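Local atomic coordinates of methyltransferase (Geobacter sulfurreducens PCA, PDB entry 3C3P), a protein that probably transfers a methyl group from S-adenosyl-L-methionine to an oxygen of an acceptor molecule. Residues K55-V60 with I127-M132; L59-G64 with G119-Q124; L155-N160 with N201-G206. All coordinates share one frame; numbering follows the deposited sequence.

The three contacts sample one mixed seven-stranded sheet, in the 3-2-1-4-5-7-6 strand order of Rossmann-like methyltransferases. Contact 1 joins strands 59-63 and 127-133, parallel neighbours at the middle of the sheet. Contact 2 starts from the same strand 59-63, sharing Leu59 and Val60, and reaches helix 117-121 on one face, the two contact centres about 10 Å apart. Contact 3, later in the chain, pairs strand 154-159 with antiparallel 203-208, its centre about 13 Å from that of contact 1 and about 16 Å from that of contact 2. Between contacts 1 and 3 lies one strand pairing, 127-133 with 154-159. Together they span the fold that in related methyltransferases carries the S-adenosyl-L-methionine site.

Contact 1 (K55-V60 with I127-M132); sequences KQPQLV and IDILFM
Asp128 OD2 is gripped by two backbone N-H groups of 55-60, those of Gln58 and Leu59. The bond from Gln58 N, at 2.8 Å, arrives from above the carboxylate plane, 34° out of it, whereas Leu59 N, 3.1 Å from Asp128 OD2, meets the lone pair anti to the other oxygen. Asp128 CG stands anti to its own carbonyl carbon, and this swings the carboxylate toward the loop that leads into strand 59-63. A second fork runs the opposite way: Leu59 O accepts Asp128 N at 2.9 Å and Ile129 N at 3.1 Å, both in the carbonyl plane. Two successive donors on one carbonyl fit the break in strand 127-133 at Asp128, beyond which Val60 pairs with Ile129 in parallel register. The other carboxylate oxygen, Asp128 OD1, is reached through water. Lys55, its chain bent at chi2 and chi4, donates from NZ to a water that donates to Asp128 OD1, with Lys55 NZ 4.5 Å from Asp128 OD1, beyond a salt bridge. Lys55 NZ has a second, weak bond to Asn153 O. Apolar groups flank this network: Pro57 CB presses on Asp128 CB at 3.5 Å, the side chains of Pro57 and Ile129 cross obliquely, Pro57 CG nearest to Ile129 CD1 (4.0 Å), and Val60 and Ile129 lie side by side, pointing the same way. The backbone of Arg83, on strand 83-88, is hydrogen-bonded to those of Gln58 and Val60, while Lys55 packs on Ile54 of the second subunit. With two backbone donors on one oxygen and a water-relayed ammonium on the other, the buried carboxylate is probably held in its ionised form, and this would tie the loop before strand 59-63 to the corner at Asp128.

Contact 2 (L59-G64 with G119-Q124); sequences LVVVPG and GIAAGQ
Val61 makes the central apolar touch, its CG1 methyl lying 3.9 Å from Ala121 CB. CG1 is the branch anti to the backbone N, while CG2, beside that N, approaches the next partner, with Val61 CG2 at 4.2 Å from Gln124 CG. Pro63 adds a looser approach to the same alanine methyl, at 4.4 Å from Pro63 CB to Ala121 CB. At the other end of the strand segment, Leu59 crosses Gln124 obliquely and brings CD2 to 3.5 Å from Gln124 OE1, a carbon-to-oxygen approach. Across these segments the contact has no hydrogen bond and rests on packing alone. Gln124 owes its position to a bend: CG stands beside its own backbone N (chi1 -65°), and a further turn at chi2 (-73°) folds the amide toward Leu59. Behind it, a type I turn runs from Ala121 to Gln124, closed by Gln124 N to Ala121 O at 2.9 Å, so the turn that ends on Gln124 starts from the residue whose methyl meets Val61. Gly123 N to Ile120 O, 3.0 Å, tightens the same corner. At the front of the helix, Asp116 OD2 accepts from Gly119 N. Farther out, Val85 of strand 83-88 touches both Leu59 and Gln124, and Ile127 lies against Leu59 and Val61 from strand 127-133. Strand 59-63 runs into Gly64, at the start of a glycine-rich segment that in related methyltransferases borders the S-adenosyl-L-methionine site. Thus helix 117-121 and its turn cover the face of strand 59-63 that carries Leu59, Val61 and Pro63, while Val60 and Val62 face helix 69-75 and pack on Phe74.

Contact 3 (L155-N160 with N201-G206); sequences LLIAVN and NGVLLG. With EDO (1,2-ethanediol), chain K.
Antiparallel strands 154-159 and 203-208 meet at the edge of the parallel core of the Rossmann-like methyltransferase sheet. On the face bearing Ile157, Val203 and Leu205, side chains lie alongside, pointing the same way: Ile157 CG2 is 3.7 Å from Val203 CG1, and Ile157 CG1 is 4.0 Å from Leu205 CD2. Leu48 and Leu51 of helix 42-55 cover this face. The reverse face carries Ala158 and Leu204, whose CB atoms stand 4.0 Å apart, with Phe182 of helix 181-186 over Leu204. Straight backbone bonds join Leu156 to Gly206 and Ala158 to Leu204. Beyond the strands, the Asn160 and Asn201 side chains lie side by side, pointing the same way, amide planes 42° apart. Asn201 ND2 donates to Asn160 OD1 at 3.0 Å, within its own amide plane but 33° out of the acceptor's carbonyl plane. Asn160 ND2 is hydrogen-bonded to Asp133 OD1, and Arg163 NE donates to Asn201 OD1. An alanine at Asn160 would remove both amide bonds and probably loosen the join to Asn201 and Asp133. A 1,2-ethanediol, probably from the crystallisation liquor, donates from O2 to Asn160 O. A water accepts from Asn160 N (2.8 Å) and donates to Gly202 O (2.7 Å).

Contact 1 (K55-V60 with I127-M132)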
ATOM      1  N   LYS A  55      -8.580  -0.831   2.920  1.00 29.35           N
ATOM      2  CA  LYS A  55      -9.558  -1.133   1.878  1.00 29.24           C
ATOM      3  C   LYS A  55     -10.959  -1.431   2.464  1.00 29.84           C
ATOM      4  O   LYS A  55     -11.976  -1.065   1.874  1.00 29.87           O
ATOM      5  CB  LYS A  55      -9.123  -2.379   1.096  1.00 29.51           C
ATOM      6  CG  LYS A  55     -10.024  -2.775  -0.092  1.00 29.85           C
ATOM      7  CD  LYS A  55      -9.819  -1.893  -1.296  1.00 29.59           C
ATOM      8  CE  LYS A  55     -10.643  -2.377  -2.516  1.00 29.55           C
ATOM      9  NZ  LYS A  55     -12.130  -2.093  -2.345  1.00 28.62           N
ATOM     10  N   GLN A  56     -10.970  -2.074   3.628  1.00 30.07           N
ATOM     11  CA  GLN A  56     -12.222  -2.500   4.325  0.50 30.44           C
ATOM     12  C   GLN A  56     -13.082  -3.412   3.434  1.00 30.53           C
ATOM     13  O   GLN A  56     -14.285  -3.150   3.203  1.00 29.63           O
ATOM     14  CB  GLN A  56     -13.107  -1.341   4.779  0.50 31.08           C
ATOM     15  CG  GLN A  56     -12.508  -0.355   5.726  0.50 31.70           C
ATOM     16  CD  GLN A  56     -13.610   0.450   6.418  0.50 31.78           C
ATOM     17  OE1 GLN A  56     -14.691   0.628   5.880  0.50 31.86           O
ATOM     18  NE2 GLN A  56     -13.347   0.892   7.622  0.50 32.40           N
ATOM     19  N   PRO A  57     -12.500  -4.490   2.941  1.00 30.17           N
ATOM     20  CA  PRO A  57     -13.283  -5.342   2.073  1.00 30.43           C
ATOM     21  C   PRO A  57     -14.319  -6.191   2.769  1.00 31.91           C
ATOM     22  O   PRO A  57     -14.178  -6.529   3.935  1.00 31.43           O
ATOM     23  CB  PRO A  57     -12.228  -6.298   1.515  1.00 30.63           C
ATOM     24  CG  PRO A  57     -11.347  -6.531   2.726  1.00 30.67           C
ATOM     25  CD  PRO A  57     -11.203  -5.107   3.297  1.00 31.08           C
ATOM     26  N   GLN A  58     -15.364  -6.489   2.009  1.00 32.20           N
ATOM     27  CA  GLN A  58     -16.458  -7.330   2.458  0.50 32.03           C
ATOM     28  C   GLN A  58     -16.145  -8.772   2.033  1.00 32.03           C
ATOM     29  O   GLN A  58     -16.555  -9.733   2.693  1.00 31.90           O
ATOM     30  CB  GLN A  58     -17.772  -6.810   1.865  0.50 32.85           C
ATOM     31  CG  GLN A  58     -17.996  -5.325   2.174  0.50 33.01           C
ATOM     32  CD  GLN A  58     -19.037  -4.674   1.296  0.50 34.38           C
ATOM     33  OE1 GLN A  58     -18.843  -3.544   0.846  0.50 35.62           O
ATOM     34  NE2 GLN A  58     -20.102  -5.399   0.977  0.50 34.73           N
ATOM     35  N   LEU A  59     -15.376  -8.881   0.947  1.00 30.91           N
ATOM     36  CA  LEU A  59     -14.953 -10.165   0.357  1.00 29.90           C
ATOM     37  C   LEU A  59     -13.544 -10.171  -0.227  1.00 29.32           C
ATOM     38  O   LEU A  59     -13.160  -9.381  -1.078  1.00 27.92           O
ATOM     39  CB  LEU A  59     -15.954 -10.623  -0.732  1.00 29.81           C
ATOM     40  CG  LEU A  59     -15.708 -11.964  -1.459  1.00 30.33           C
ATOM     41  CD1 LEU A  59     -15.672 -13.137  -0.451  1.00 30.49           C
ATOM     42  CD2 LEU A  59     -16.731 -12.246  -2.574  1.00 30.11           C
ATOM     43  N   VAL A  60     -12.790 -11.100   0.311  1.00 29.34           N
ATOM     44  CA  VAL A  60     -11.425 -11.371  -0.083  1.00 28.91           C
ATOM     45  C   VAL A  60     -11.378 -12.803  -0.557  1.00 27.79           C
ATOM     46  O   VAL A  60     -11.789 -13.718   0.158  1.00 30.01           O
ATOM     47  CB  VAL A  60     -10.406 -11.218   1.092  1.00 28.01           C
ATOM     48  CG1 VAL A  60      -8.979 -11.576   0.611  1.00 27.61           C
ATOM     49  CG2 VAL A  60     -10.470  -9.810   1.721  1.00 28.52           C
ATOM     50  N   ILE A 127     -15.989  -9.382  -5.601  1.00 29.84           N
ATOM     51  CA  ILE A 127     -14.718  -9.578  -4.884  1.00 30.53           C
ATOM     52  C   ILE A 127     -14.055  -8.210  -4.709  1.00 30.24           C
ATOM     53  O   ILE A 127     -13.857  -7.480  -5.673  1.00 30.23           O
ATOM     54  CB  ILE A 127     -13.762 -10.540  -5.639  1.00 30.22           C
ATOM     55  CG1 ILE A 127     -14.406 -11.935  -5.821  1.00 30.48           C
ATOM     56  CG2 ILE A 127     -12.403 -10.657  -4.904  1.00 30.81           C
ATOM     57  CD1 ILE A 127     -13.613 -12.872  -6.757  1.00 30.81           C
ATOM     58  N   ASP A 128     -13.716  -7.889  -3.458  1.00 30.67           N
ATOM     59  CA  ASP A 128     -13.072  -6.602  -3.075  1.00 29.68           C
ATOM     60  C   ASP A 128     -11.573  -6.695  -3.153  1.00 28.86           C
ATOM     61  O   ASP A 128     -10.907  -5.724  -3.498  1.00 27.58           O
ATOM     62  CB  ASP A 128     -13.536  -6.149  -1.688  1.00 29.76           C
ATOM     63  CG  ASP A 128     -15.019  -5.842  -1.666  1.00 30.18           C
ATOM     64  OD1 ASP A 128     -15.468  -5.089  -2.560  1.00 29.68           O
ATOM     65  OD2 ASP A 128     -15.732  -6.357  -0.780  1.00 29.20           O
ATOM     66  N   ILE A 129     -11.046  -7.854  -2.774  1.00 27.92           N
ATOM     67  CA  ILE A 129      -9.611  -8.112  -2.851  1.00 28.09           C
ATOM     68  C   ILE A 129      -9.392  -9.484  -3.428  1.00 27.87           C
ATOM     69  O   ILE A 129      -9.926 -10.465  -2.948  1.00 30.34           O
ATOM     70  CB  ILE A 129      -8.841  -8.048  -1.504  1.00 28.06           C
ATOM     71  CG1 ILE A 129      -8.905  -6.664  -0.892  1.00 29.24           C
ATOM     72  CG2 ILE A 129      -7.383  -8.440  -1.722  1.00 29.86           C
ATOM     73  CD1 ILE A 129      -8.112  -6.525   0.366  1.00 29.36           C
ATOM     74  N   LEU A 130      -8.640  -9.520  -4.504  1.00 28.99           N
ATOM     75  CA  LEU A 130      -8.281 -10.768  -5.163  1.00 28.72           C
ATOM     76  C   LEU A 130      -6.770 -10.940  -5.018  1.00 29.36           C
ATOM     77  O   LEU A 130      -5.951 -10.139  -5.538  1.00 28.12           O
ATOM     78  CB  LEU A 130      -8.716 -10.793  -6.629  1.00 29.06           C
ATOM     79  CG  LEU A 130      -8.295 -12.084  -7.357  1.00 28.26           C
ATOM     80  CD1 LEU A 130      -8.973 -13.302  -6.718  1.00 28.29           C
ATOM     81  CD2 LEU A 130      -8.570 -12.046  -8.865  1.00 28.75           C
ATOM     82  N   PHE A 131      -6.413 -11.974  -4.264  1.00 29.21           N
ATOM     83  CA  PHE A 131      -5.014 -12.297  -4.005  1.00 30.42           C
ATOM     84  C   PHE A 131      -4.522 -13.251  -5.072  1.00 33.26           C
ATOM     85  O   PHE A 131      -5.240 -14.173  -5.477  1.00 34.25           O
ATOM     86  CB  PHE A 131      -4.820 -12.911  -2.621  1.00 31.18           C
ATOM     87  CG  PHE A 131      -3.390 -13.270  -2.308  1.00 32.00           C
ATOM     88  CD1 PHE A 131      -2.523 -12.323  -1.765  1.00 32.80           C
ATOM     89  CD2 PHE A 131      -2.910 -14.541  -2.551  1.00 32.64           C
ATOM     90  CE1 PHE A 131      -1.204 -12.660  -1.452  1.00 32.76           C
ATOM     91  CE2 PHE A 131      -1.576 -14.879  -2.248  1.00 31.84           C
ATOM     92  CZ  PHE A 131      -0.743 -13.934  -1.704  1.00 32.31           C
HETATM   93  N   MSE A 132      -3.298 -13.015  -5.517  1.00 32.95           N
HETATM   94  CA  MSE A 132      -2.736 -13.823  -6.556  1.00 36.33           C
HETATM   95  C   MSE A 132      -1.230 -14.079  -6.418  1.00 35.72           C
HETATM   96  O   MSE A 132      -0.491 -13.218  -5.967  1.00 34.94           O
HETATM   97  CB  MSE A 132      -2.954 -13.004  -7.810  1.00 37.87           C
HETATM   98  CG  MSE A 132      -3.303 -13.804  -8.909  1.00 39.37           C
HETATM   99 SE   MSE A 132      -3.078 -12.730 -10.463  0.75 40.08          SE
HETATM  100  CE  MSE A 132      -4.370 -11.290 -10.074  1.00 30.27           C
TER
HETATM  101  O   HOH W   1     -13.923  -3.353  -4.006  1.00 25.89           O

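Contact 2 (L59-G64 with G119-Q124)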
ATOM      1  N   LEU A  59     -15.376  -8.881   0.947  1.00 30.91           N
ATOM      2  CA  LEU A  59     -14.953 -10.165   0.357  1.00 29.90           C
ATOM      3  C   LEU A  59     -13.544 -10.171  -0.227  1.00 29.32           C
ATOM      4  O   LEU A  59     -13.160  -9.381  -1.078  1.00 27.92           O
ATOM      5  CB  LEU A  59     -15.954 -10.623  -0.732  1.00 29.81           C
ATOM      6  CG  LEU A  59     -15.708 -11.964  -1.459  1.00 30.33           C
ATOM      7  CD1 LEU A  59     -15.672 -13.137  -0.451  1.00 30.49           C
ATOM      8  CD2 LEU A  59     -16.731 -12.246  -2.574  1.00 30.11           C
ATOM      9  N   VAL A  60     -12.790 -11.100   0.311  1.00 29.34           N
ATOM     10  CA  VAL A  60     -11.425 -11.371  -0.083  1.00 28.91           C
ATOM     11  C   VAL A  60     -11.378 -12.803  -0.557  1.00 27.79           C
ATOM     12  O   VAL A  60     -11.789 -13.718   0.158  1.00 30.01           O
ATOM     13  CB  VAL A  60     -10.406 -11.218   1.092  1.00 28.01           C
ATOM     14  CG1 VAL A  60      -8.979 -11.576   0.611  1.00 27.61           C
ATOM     15  CG2 VAL A  60     -10.470  -9.810   1.721  1.00 28.52           C
ATOM     16  N   VAL A  61     -10.834 -12.978  -1.751  1.00 28.61           N
ATOM     17  CA  VAL A  61     -10.680 -14.287  -2.379  1.00 28.72           C
ATOM     18  C   VAL A  61      -9.185 -14.602  -2.620  1.00 29.65           C
ATOM     19  O   VAL A  61      -8.416 -13.810  -3.177  1.00 29.38           O
ATOM     20  CB  VAL A  61     -11.558 -14.385  -3.656  1.00 28.21           C
ATOM     21  CG1 VAL A  61     -11.378 -15.752  -4.363  1.00 27.90           C
ATOM     22  CG2 VAL A  61     -13.047 -14.122  -3.269  1.00 26.99           C
ATOM     23  N   VAL A  62      -8.800 -15.773  -2.114  1.00 29.31           N
ATOM     24  CA  VAL A  62      -7.437 -16.275  -2.168  1.00 29.54           C
ATOM     25  C   VAL A  62      -7.387 -17.624  -2.881  1.00 31.29           C
ATOM     26  O   VAL A  62      -7.577 -18.661  -2.251  1.00 30.89           O
ATOM     27  CB  VAL A  62      -6.891 -16.449  -0.735  1.00 28.93           C
ATOM     28  CG1 VAL A  62      -5.429 -16.804  -0.764  1.00 28.61           C
ATOM     29  CG2 VAL A  62      -7.135 -15.167   0.075  1.00 28.75           C
ATOM     30  N   PRO A  63      -7.184 -17.616  -4.210  1.00 31.80           N
ATOM     31  CA  PRO A  63      -7.110 -18.865  -4.959  1.00 32.69           C
ATOM     32  C   PRO A  63      -5.716 -19.434  -4.927  1.00 32.22           C
ATOM     33  O   PRO A  63      -4.861 -18.996  -5.680  1.00 33.14           O
ATOM     34  CB  PRO A  63      -7.484 -18.461  -6.396  1.00 33.06           C
ATOM     35  CG  PRO A  63      -7.592 -16.968  -6.413  1.00 33.13           C
ATOM     36  CD  PRO A  63      -7.182 -16.428  -5.080  1.00 33.25           C
ATOM     37  N   GLY A  64      -5.542 -20.438  -4.073  1.00 31.54           N
ATOM     38  CA  GLY A  64      -4.261 -21.108  -3.837  1.00 31.45           C
ATOM     39  C   GLY A  64      -3.598 -20.423  -2.648  1.00 31.81           C
ATOM     40  O   GLY A  64      -3.363 -19.225  -2.655  1.00 31.48           O
ATOM     41  N   GLY A 119     -11.391 -22.320 -10.704  1.00 37.89           N
ATOM     42  CA  GLY A 119     -12.684 -22.930 -11.020  1.00 37.55           C
ATOM     43  C   GLY A 119     -13.724 -22.512  -9.991  1.00 37.71           C
ATOM     44  O   GLY A 119     -14.839 -22.114 -10.331  1.00 38.29           O
ATOM     45  N   ILE A 120     -13.330 -22.575  -8.727  1.00 36.41           N
ATOM     46  CA  ILE A 120     -14.205 -22.215  -7.611  1.00 36.38           C
ATOM     47  C   ILE A 120     -14.303 -20.694  -7.415  1.00 37.02           C
ATOM     48  O   ILE A 120     -15.387 -20.155  -7.161  1.00 37.77           O
ATOM     49  CB  ILE A 120     -13.754 -22.932  -6.309  1.00 36.04           C
ATOM     50  CG1 ILE A 120     -13.988 -24.445  -6.476  1.00 35.53           C
ATOM     51  CG2 ILE A 120     -14.491 -22.373  -5.109  1.00 35.41           C
ATOM     52  CD1 ILE A 120     -13.551 -25.283  -5.314  1.00 35.50           C
ATOM     53  N   ALA A 121     -13.173 -20.014  -7.567  1.00 36.95           N
ATOM     54  CA  ALA A 121     -13.115 -18.557  -7.381  1.00 37.61           C
ATOM     55  C   ALA A 121     -14.029 -17.857  -8.384  1.00 38.02           C
ATOM     56  O   ALA A 121     -14.701 -16.855  -8.086  1.00 37.22           O
ATOM     57  CB  ALA A 121     -11.670 -18.048  -7.525  1.00 36.47           C
ATOM     58  N   ALA A 122     -14.073 -18.439  -9.570  1.00 37.60           N
ATOM     59  CA  ALA A 122     -14.876 -17.890 -10.658  1.00 37.42           C
ATOM     60  C   ALA A 122     -16.372 -17.816 -10.326  1.00 37.45           C
ATOM     61  O   ALA A 122     -17.119 -17.107 -10.996  1.00 38.10           O
ATOM     62  CB  ALA A 122     -14.658 -18.693 -11.944  1.00 37.95           C
ATOM     63  N   GLY A 123     -16.803 -18.532  -9.294  1.00 36.27           N
ATOM     64  CA  GLY A 123     -18.213 -18.550  -8.889  1.00 36.02           C
ATOM     65  C   GLY A 123     -18.545 -17.466  -7.877  1.00 36.65           C
ATOM     66  O   GLY A 123     -19.686 -17.299  -7.442  1.00 36.31           O
ATOM     67  N   GLN A 124     -17.512 -16.730  -7.497  1.00 36.92           N
ATOM     68  CA  GLN A 124     -17.644 -15.624  -6.533  1.00 37.22           C
ATOM     69  C   GLN A 124     -18.057 -14.343  -7.240  1.00 36.84           C
ATOM     70  O   GLN A 124     -17.837 -14.177  -8.432  1.00 37.35           O
ATOM     71  CB  GLN A 124     -16.339 -15.437  -5.752  1.00 37.56           C
ATOM     72  CG  GLN A 124     -16.006 -16.629  -4.872  1.00 38.40           C
ATOM     73  CD  GLN A 124     -16.892 -16.725  -3.647  1.00 38.58           C
ATOM     74  OE1 GLN A 124     -17.107 -15.739  -2.936  1.00 39.59           O
ATOM     75  NE2 GLN A 124     -17.347 -17.932  -3.344  1.00 39.37           N
TER

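Contact 3 (L155-N160 with N201-G206)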
ATOM      1  N   LEU A 155      -9.316  -4.387  -5.537  1.00 29.07           N
ATOM      2  CA  LEU A 155      -7.878  -4.343  -5.510  1.00 28.60           C
ATOM      3  C   LEU A 155      -7.288  -5.716  -5.730  1.00 29.23           C
ATOM      4  O   LEU A 155      -7.640  -6.683  -5.049  1.00 29.24           O
ATOM      5  CB  LEU A 155      -7.393  -3.864  -4.132  1.00 29.10           C
ATOM      6  CG  LEU A 155      -5.883  -3.783  -3.886  1.00 30.70           C
ATOM      7  CD1 LEU A 155      -5.180  -2.699  -4.705  1.00 30.75           C
ATOM      8  CD2 LEU A 155      -5.629  -3.593  -2.359  1.00 31.56           C
ATOM      9  N   LEU A 156      -6.384  -5.749  -6.696  1.00 29.32           N
ATOM     10  CA  LEU A 156      -5.653  -6.949  -7.051  0.50 29.45           C
ATOM     11  C   LEU A 156      -4.318  -6.860  -6.339  1.00 28.26           C
ATOM     12  O   LEU A 156      -3.658  -5.817  -6.363  1.00 29.26           O
ATOM     13  CB  LEU A 156      -5.421  -7.029  -8.566  0.50 29.93           C
ATOM     14  CG  LEU A 156      -4.750  -8.281  -9.111  0.50 30.17           C
ATOM     15  CD1 LEU A 156      -5.705  -9.464  -8.994  0.50 31.23           C
ATOM     16  CD2 LEU A 156      -4.359  -8.042 -10.550  0.50 30.73           C
ATOM     17  N   ILE A 157      -3.946  -7.951  -5.691  1.00 28.30           N
ATOM     18  CA  ILE A 157      -2.653  -8.076  -4.961  1.00 28.90           C
ATOM     19  C   ILE A 157      -1.991  -9.353  -5.494  1.00 29.32           C
ATOM     20  O   ILE A 157      -2.462 -10.478  -5.253  1.00 31.44           O
ATOM     21  CB  ILE A 157      -2.773  -8.125  -3.429  1.00 29.30           C
ATOM     22  CG1 ILE A 157      -3.565  -6.919  -2.896  1.00 28.96           C
ATOM     23  CG2 ILE A 157      -1.358  -8.196  -2.807  1.00 28.78           C
ATOM     24  CD1 ILE A 157      -3.811  -6.935  -1.394  1.00 29.52           C
ATOM     25  N   ALA A 158      -0.915  -9.160  -6.239  1.00 28.29           N
ATOM     26  CA  ALA A 158      -0.157 -10.251  -6.884  1.00 28.24           C
ATOM     27  C   ALA A 158       1.246 -10.308  -6.334  1.00 29.43           C
ATOM     28  O   ALA A 158       2.037  -9.366  -6.483  1.00 30.16           O
ATOM     29  CB  ALA A 158      -0.145 -10.074  -8.409  1.00 28.19           C
ATOM     30  N   VAL A 159       1.554 -11.420  -5.680  1.00 28.73           N
ATOM     31  CA  VAL A 159       2.863 -11.590  -5.071  1.00 28.16           C
ATOM     32  C   VAL A 159       3.823 -12.262  -6.037  1.00 29.55           C
ATOM     33  O   VAL A 159       3.429 -12.744  -7.117  1.00 30.51           O
ATOM     34  CB  VAL A 159       2.803 -12.338  -3.711  1.00 28.32           C
ATOM     35  CG1 VAL A 159       2.002 -11.489  -2.675  1.00 27.80           C
ATOM     36  CG2 VAL A 159       2.258 -13.784  -3.850  1.00 28.08           C
ATOM     37  N   ASN A 160       5.076 -12.289  -5.618  1.00 29.91           N
ATOM     38  CA  ASN A 160       6.183 -12.881  -6.419  1.00 30.80           C
ATOM     39  C   ASN A 160       6.222 -12.255  -7.805  1.00 29.25           C
ATOM     40  O   ASN A 160       6.473 -12.908  -8.818  1.00 30.40           O
ATOM     41  CB  ASN A 160       6.059 -14.401  -6.500  1.00 32.07           C
ATOM     42  CG  ASN A 160       6.062 -15.037  -5.140  1.00 33.74           C
ATOM     43  OD1 ASN A 160       6.741 -14.567  -4.237  1.00 34.50           O
ATOM     44  ND2 ASN A 160       5.284 -16.101  -4.975  1.00 35.45           N
ATOM     45  N   ASN A 201       9.419 -10.391  -2.519  1.00 29.25           N
ATOM     46  CA  ASN A 201       9.684 -10.822  -3.886  1.00 29.70           C
ATOM     47  C   ASN A 201       9.006  -9.905  -4.931  1.00 28.83           C
ATOM     48  O   ASN A 201       8.959 -10.208  -6.130  1.00 27.27           O
ATOM     49  CB  ASN A 201       9.243 -12.280  -4.068  1.00 30.75           C
ATOM     50  CG  ASN A 201      10.058 -13.252  -3.231  1.00 32.84           C
ATOM     51  OD1 ASN A 201      11.206 -12.985  -2.855  1.00 33.22           O
ATOM     52  ND2 ASN A 201       9.474 -14.415  -2.972  1.00 33.87           N
ATOM     53  N   GLY A 202       8.490  -8.782  -4.430  1.00 30.02           N
ATOM     54  CA  GLY A 202       7.791  -7.771  -5.244  1.00 29.86           C
ATOM     55  C   GLY A 202       6.310  -8.023  -5.177  1.00 28.37           C
ATOM     56  O   GLY A 202       5.857  -9.154  -5.263  1.00 28.45           O
ATOM     57  N   VAL A 203       5.563  -6.949  -5.003  1.00 27.27           N
ATOM     58  CA  VAL A 203       4.111  -7.025  -4.906  1.00 27.69           C
ATOM     59  C   VAL A 203       3.453  -6.067  -5.907  1.00 28.43           C
ATOM     60  O   VAL A 203       3.636  -4.864  -5.848  1.00 27.95           O
ATOM     61  CB  VAL A 203       3.600  -6.713  -3.458  1.00 28.92           C
ATOM     62  CG1 VAL A 203       2.054  -6.842  -3.396  1.00 27.98           C
ATOM     63  CG2 VAL A 203       4.269  -7.641  -2.406  1.00 28.59           C
ATOM     64  N   LEU A 204       2.699  -6.646  -6.833  1.00 28.53           N
ATOM     65  CA  LEU A 204       1.988  -5.883  -7.845  1.00 28.20           C
ATOM     66  C   LEU A 204       0.608  -5.547  -7.298  1.00 29.13           C
ATOM     67  O   LEU A 204      -0.132  -6.420  -6.835  1.00 29.25           O
ATOM     68  CB  LEU A 204       1.881  -6.680  -9.146  1.00 29.99           C
ATOM     69  CG  LEU A 204       1.119  -6.189 -10.373  1.00 31.72           C
ATOM     70  CD1 LEU A 204       1.635  -4.866 -10.924  1.00 32.11           C
ATOM     71  CD2 LEU A 204       1.225  -7.264 -11.481  1.00 31.82           C
ATOM     72  N   LEU A 205       0.282  -4.263  -7.350  1.00 29.51           N
ATOM     73  CA  LEU A 205      -1.006  -3.778  -6.873  1.00 29.72           C
ATOM     74  C   LEU A 205      -1.746  -3.146  -8.031  1.00 30.24           C
ATOM     75  O   LEU A 205      -1.197  -2.304  -8.767  1.00 29.93           O
ATOM     76  CB  LEU A 205      -0.806  -2.745  -5.754  1.00 30.25           C
ATOM     77  CG  LEU A 205      -0.001  -3.165  -4.519  1.00 30.51           C
ATOM     78  CD1 LEU A 205       0.271  -1.971  -3.553  1.00 30.69           C
ATOM     79  CD2 LEU A 205      -0.726  -4.283  -3.806  1.00 29.06           C
ATOM     80  N   GLY A 206      -2.986  -3.585  -8.195  1.00 29.87           N
ATOM     81  CA  GLY A 206      -3.880  -3.056  -9.241  1.00 30.25           C
ATOM     82  C   GLY A 206      -5.226  -2.642  -8.690  1.00 29.74           C
ATOM     83  O   GLY A 206      -5.999  -3.468  -8.194  1.00 30.14           O
TER
HETATM   84  C1  EDO K 217       7.935 -15.107 -11.240  1.00 55.14           C
HETATM   85  O1  EDO K 217       6.923 -14.952 -10.235  1.00 53.56           O
HETATM   86  C2  EDO K 217       8.844 -13.882 -11.384  1.00 55.25           C
HETATM   87  O2  EDO K 217       8.066 -12.687 -11.301  1.00 55.58           O
HETATM   88  O   HOH W   2       5.930 -10.959  -3.318  1.00 31.82           O